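Local coordinates for protein IroE-like serine hydrolase (Shewanella oneidensis, PDB 3GFF) that probably hydrolyses ester bonds, as a serine hydrolase of the esterase D family with an alpha/beta-hydrolase fold, at residues Glu24-Val29 with Leu118-Lys123; Leu48-Asp53 with Arg88-Thr93. All blocks are in the same frame, centred on the assembly; numbering follows the deposited sequence.

Interaction 1 of 2, residues Glu24-Val29 with Leu118-Lys123; sequences ETREYV and LDFIEK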
# COMPACT_ATOMS: atom_id res chain seq x y z
N GLU A 24 14.28 26.35 16.70
CA GLU A 24 14.74 24.97 16.94
C GLU A 24 15.32 24.38 15.67
O GLU A 24 15.17 24.93 14.59
CB GLU A 24 13.58 24.08 17.44
CG GLU A 24 12.41 23.99 16.47
CD GLU A 24 11.16 23.27 17.02
OE1 GLU A 24 11.02 23.09 18.25
OE2 GLU A 24 10.28 22.93 16.22
N THR A 25 15.98 23.25 15.84
CA THR A 25 16.46 22.45 14.74
C THR A 25 15.28 21.61 14.27
O THR A 25 14.56 21.03 15.09
CB THR A 25 17.54 21.48 15.22
OG1 THR A 25 18.57 22.22 15.86
CG2 THR A 25 18.13 20.68 14.03
N ARG A 26 15.08 21.58 12.96
CA ARG A 26 14.05 20.79 12.36
C ARG A 26 14.68 19.73 11.45
O ARG A 26 15.53 20.03 10.65
CB ARG A 26 13.07 21.69 11.57
CG ARG A 26 11.94 22.29 12.39
CD ARG A 26 11.23 21.16 13.14
NE ARG A 26 9.88 21.47 13.56
CZ ARG A 26 8.78 20.82 13.19
NH1 ARG A 26 8.79 19.75 12.44
NH2 ARG A 26 7.63 21.24 13.66
N GLU A 27 14.25 18.48 11.62
CA GLU A 27 14.72 17.37 10.80
C GLU A 27 13.69 16.96 9.76
O GLU A 27 12.46 17.11 9.93
CB GLU A 27 15.11 16.15 11.66
CG GLU A 27 16.34 16.41 12.49
CD GLU A 27 16.72 15.25 13.41
OE1 GLU A 27 15.85 14.42 13.76
OE2 GLU A 27 17.90 15.20 13.79
N TYR A 28 14.22 16.48 8.65
CA TYR A 28 13.39 16.01 7.56
C TYR A 28 14.16 15.04 6.68
O TYR A 28 15.39 14.98 6.72
CB TYR A 28 12.82 17.19 6.76
CG TYR A 28 13.81 18.02 5.99
CD1 TYR A 28 14.43 19.10 6.58
CD2 TYR A 28 14.07 17.76 4.66
CE1 TYR A 28 15.29 19.89 5.86
CE2 TYR A 28 14.93 18.54 3.94
CZ TYR A 28 15.53 19.62 4.54
OH TYR A 28 16.43 20.39 3.85
N VAL A 29 13.42 14.28 5.88
CA VAL A 29 13.97 13.29 4.96
C VAL A 29 13.49 13.56 3.53
O VAL A 29 12.37 14.00 3.32
CB VAL A 29 13.57 11.84 5.37
CG1 VAL A 29 14.38 11.35 6.55
CG2 VAL A 29 12.06 11.76 5.66
N LEU A 118 3.20 26.21 9.38
CA LEU A 118 3.01 26.43 7.94
C LEU A 118 3.97 27.53 7.46
O LEU A 118 4.54 27.46 6.37
CB LEU A 118 1.55 26.79 7.61
CG LEU A 118 0.61 25.59 7.57
CD1 LEU A 118 -0.87 26.01 7.74
CD2 LEU A 118 0.88 24.77 6.25
N ASP A 119 4.15 28.57 8.27
CA ASP A 119 5.10 29.64 7.93
C ASP A 119 6.50 29.06 7.81
O ASP A 119 7.28 29.43 6.92
CB ASP A 119 5.09 30.74 8.97
CG ASP A 119 3.82 31.57 8.93
OD1 ASP A 119 3.06 31.55 7.94
OD2 ASP A 119 3.58 32.25 9.92
N PHE A 120 6.84 28.15 8.73
CA PHE A 120 8.11 27.41 8.67
C PHE A 120 8.32 26.71 7.32
O PHE A 120 9.40 26.74 6.74
CB PHE A 120 8.24 26.42 9.84
CG PHE A 120 9.08 25.18 9.50
CD1 PHE A 120 10.46 25.25 9.34
CD2 PHE A 120 8.46 23.92 9.35
CE1 PHE A 120 11.23 24.11 9.03
CE2 PHE A 120 9.23 22.76 9.00
CZ PHE A 120 10.61 22.88 8.84
N ILE A 121 7.26 26.08 6.82
CA ILE A 121 7.31 25.38 5.54
C ILE A 121 7.53 26.38 4.40
O ILE A 121 8.43 26.21 3.59
CB ILE A 121 6.05 24.51 5.31
CG1 ILE A 121 6.00 23.36 6.32
CG2 ILE A 121 6.00 23.98 3.82
CD1 ILE A 121 4.70 22.56 6.30
N GLU A 122 6.74 27.45 4.37
CA GLU A 122 6.82 28.41 3.27
C GLU A 122 8.00 29.33 3.29
O GLU A 122 8.50 29.70 2.22
CB GLU A 122 5.54 29.26 3.18
CG GLU A 122 4.34 28.42 2.81
CD GLU A 122 3.14 29.23 2.39
OE1 GLU A 122 2.42 29.77 3.25
OE2 GLU A 122 2.88 29.27 1.19
N LYS A 123 8.41 29.73 4.49
CA LYS A 123 9.45 30.73 4.62
C LYS A 123 10.84 30.11 4.76
O LYS A 123 11.80 30.74 4.37
CB LYS A 123 9.13 31.69 5.78
CG LYS A 123 7.81 32.44 5.61
CD LYS A 123 7.86 33.48 4.49
CE LYS A 123 6.60 34.41 4.52
NZ LYS A 123 6.63 35.48 3.45
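Over one face of the F120 ring lies the aliphatic stem of R26: CG stands 4.2 Å from the ring centroid, 28° off the normal, in a CH-pi contact. The stem touches the far rim of the ring, with R26 CG 3.8 Å from F120 CZ. The guanidinium and ring planes are close to parallel. In this alpha/beta-hydrolase fold the contact joins helix 114-132 to strand 24-31, second from the antiparallel edge of the central sheet. F120 turns its CG anti to the backbone N (chi1 150°), which sends the ring across to the strand; S19 of strand 12-19, L22 of a loop and L125 of its own helix also touch the ring. F117, one turn earlier in the helix, touches R26 as well. The R26 chain, bent at chi2, carries the guanidinium out past the ring rim, toward the carboxylates of D89 and E24. NH2 faces D89 in a salt bridge modelled too short for its exact length to be trusted. With R26 reduced to an alanine, the F120 face is likely to lose its CG cover and D89 and E24 this cationic partner. E24 OE2 has R88 and T84 as further partners. The NE-H to E24 OE2 bond is bent, at 142° over 3.1 Å, with NE on the anti side, out of the carboxylate plane.

Interaction 2 of 2, residues Leu48-Asp53 with Arg88-Thr93; sequences LLDGED and RDYTPT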
# COMPACT_ATOMS: atom_id res chain seq x y z
N LEU A 48 5.10 15.10 3.14
CA LEU A 48 4.39 14.21 4.05
C LEU A 48 4.63 14.65 5.52
O LEU A 48 5.78 14.72 5.97
CB LEU A 48 4.87 12.76 3.89
CG LEU A 48 4.96 12.17 2.48
CD1 LEU A 48 5.61 10.80 2.57
CD2 LEU A 48 3.53 12.10 1.77
N LEU A 49 3.54 14.96 6.24
CA LEU A 49 3.60 15.27 7.66
C LEU A 49 3.71 13.96 8.44
O LEU A 49 3.51 12.89 7.87
CB LEU A 49 2.35 16.03 8.09
CG LEU A 49 2.16 17.39 7.42
CD1 LEU A 49 0.96 18.10 7.99
CD2 LEU A 49 3.42 18.24 7.53
N ASP A 50 4.03 14.07 9.74
CA ASP A 50 4.26 12.92 10.62
C ASP A 50 5.30 12.00 10.03
O ASP A 50 5.15 10.79 10.08
CB ASP A 50 2.97 12.14 10.90
CG ASP A 50 2.07 12.87 11.82
OD1 ASP A 50 2.60 13.39 12.85
OD2 ASP A 50 0.86 12.95 11.53
N GLY A 51 6.37 12.59 9.51
CA GLY A 51 7.41 11.83 8.82
C GLY A 51 8.06 10.71 9.60
O GLY A 51 8.39 9.70 9.00
N GLU A 52 8.21 10.87 10.92
CA GLU A 52 8.87 9.88 11.80
C GLU A 52 8.14 8.56 11.76
O GLU A 52 8.75 7.53 11.83
CB GLU A 52 8.87 10.29 13.29
CG GLU A 52 8.81 11.76 13.59
CD GLU A 52 7.51 12.39 13.19
OE1 GLU A 52 6.42 11.92 13.60
OE2 GLU A 52 7.57 13.40 12.47
N ASP A 53 6.83 8.62 11.63
CA ASP A 53 5.94 7.46 11.63
C ASP A 53 5.35 7.04 10.26
O ASP A 53 5.17 5.84 10.03
CB ASP A 53 4.78 7.74 12.61
CG ASP A 53 5.23 7.82 14.06
OD1 ASP A 53 6.34 7.37 14.38
OD2 ASP A 53 4.48 8.33 14.90
N ARG A 88 1.67 21.27 19.18
CA ARG A 88 1.87 22.70 18.99
C ARG A 88 1.73 23.04 17.53
O ARG A 88 1.00 23.95 17.20
CB ARG A 88 3.25 23.12 19.49
CG ARG A 88 3.55 24.62 19.46
CD ARG A 88 5.06 24.82 19.58
NE ARG A 88 5.75 24.25 18.43
CZ ARG A 88 7.07 24.12 18.31
NH1 ARG A 88 7.89 24.52 19.28
NH2 ARG A 88 7.58 23.58 17.21
N ASP A 89 2.38 22.26 16.66
CA ASP A 89 2.47 22.56 15.24
C ASP A 89 1.32 22.10 14.38
O ASP A 89 1.13 22.64 13.32
CB ASP A 89 3.73 21.93 14.67
CG ASP A 89 5.01 22.47 15.30
OD1 ASP A 89 5.01 23.63 15.77
OD2 ASP A 89 6.02 21.74 15.30
N TYR A 90 0.57 21.11 14.83
CA TYR A 90 -0.49 20.54 14.01
C TYR A 90 -1.88 21.03 14.35
O TYR A 90 -2.84 20.62 13.71
CB TYR A 90 -0.41 19.00 14.04
CG TYR A 90 0.68 18.39 13.18
CD1 TYR A 90 1.78 19.13 12.78
CD2 TYR A 90 0.64 17.05 12.83
CE1 TYR A 90 2.77 18.59 12.02
CE2 TYR A 90 1.67 16.47 12.05
CZ TYR A 90 2.73 17.25 11.67
OH TYR A 90 3.79 16.72 10.93
N THR A 91 -1.98 21.92 15.36
CA THR A 91 -3.26 22.47 15.81
C THR A 91 -3.41 23.93 15.41
O THR A 91 -2.54 24.74 15.66
CB THR A 91 -3.48 22.26 17.33
OG1 THR A 91 -2.40 22.81 18.09
CG2 THR A 91 -3.59 20.73 17.63
N PRO A 92 -4.50 24.26 14.70
CA PRO A 92 -4.71 25.62 14.22
C PRO A 92 -5.24 26.58 15.28
O PRO A 92 -5.02 27.81 15.16
CB PRO A 92 -5.72 25.42 13.10
CG PRO A 92 -6.49 24.17 13.48
CD PRO A 92 -5.57 23.33 14.28
N THR A 93 -5.94 26.04 16.28
CA THR A 93 -6.47 26.82 17.37
C THR A 93 -6.01 26.23 18.71
O THR A 93 -5.64 25.05 18.80
CB THR A 93 -8.02 26.91 17.30
OG1 THR A 93 -8.61 25.60 17.27
CG2 THR A 93 -8.45 27.66 16.04
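Y90 reaches the turn after strand 43-48 of the alpha/beta-hydrolase sheet with its hydroxyl, which accepts the backbone N-H of D50: N to OH is 2.9 Å and the angle at the hydrogen is 166°. D50 N lies in the plane of the ring, at its edge. L49 comes alongside, its side chain running opposite to that of the tyrosine; L49 CB sits 3.3 Å from Y90 OH, while CD1 lies over one ring face, 4.1 Å above the plane and offset toward the rim. The D50 carboxylate crosses near the same end of the ring, OD1 3.3 Å from Y90 CE2, with the two planes 57° apart. D50 CG is anti to the carbonyl carbon; this torsion lays the carboxylate beside CE2, with OD1 in a salt bridge to R86 NE. One shell further out, N83 and the F117 ring meet the tyrosine, as do F146 and V150, on the helix that follows the probable nucleophile elbow. D50 is the N-cap residue of helix 51-65, although its side chain makes no capping bond. Thus the tyrosine, just past helix 86-89, wedges between the start of helix 51-65 and helix 146-156, while L49 packs on L141 of the neighbouring strand 138-144.

Interactions 1 and 2 have centres 11 Å apart and share a cluster of charges. E24 OE2 of interaction 1 lies 3.0 Å from R88 NH2 of interaction 2, and the salt bridge between R26 and D89 also spans the two. The residues 48-53 and 88-93 lie within the chain loop closed by 24-29 and 118-123, and F117 of helix 114-132 touches both R26 and Y90. Interaction 2 is also beside the probable active site: Y90 touches the likely nucleophile elbow around S145, and the D50 side chain is near, without touching, the apparent triad of S145, H247 and D169.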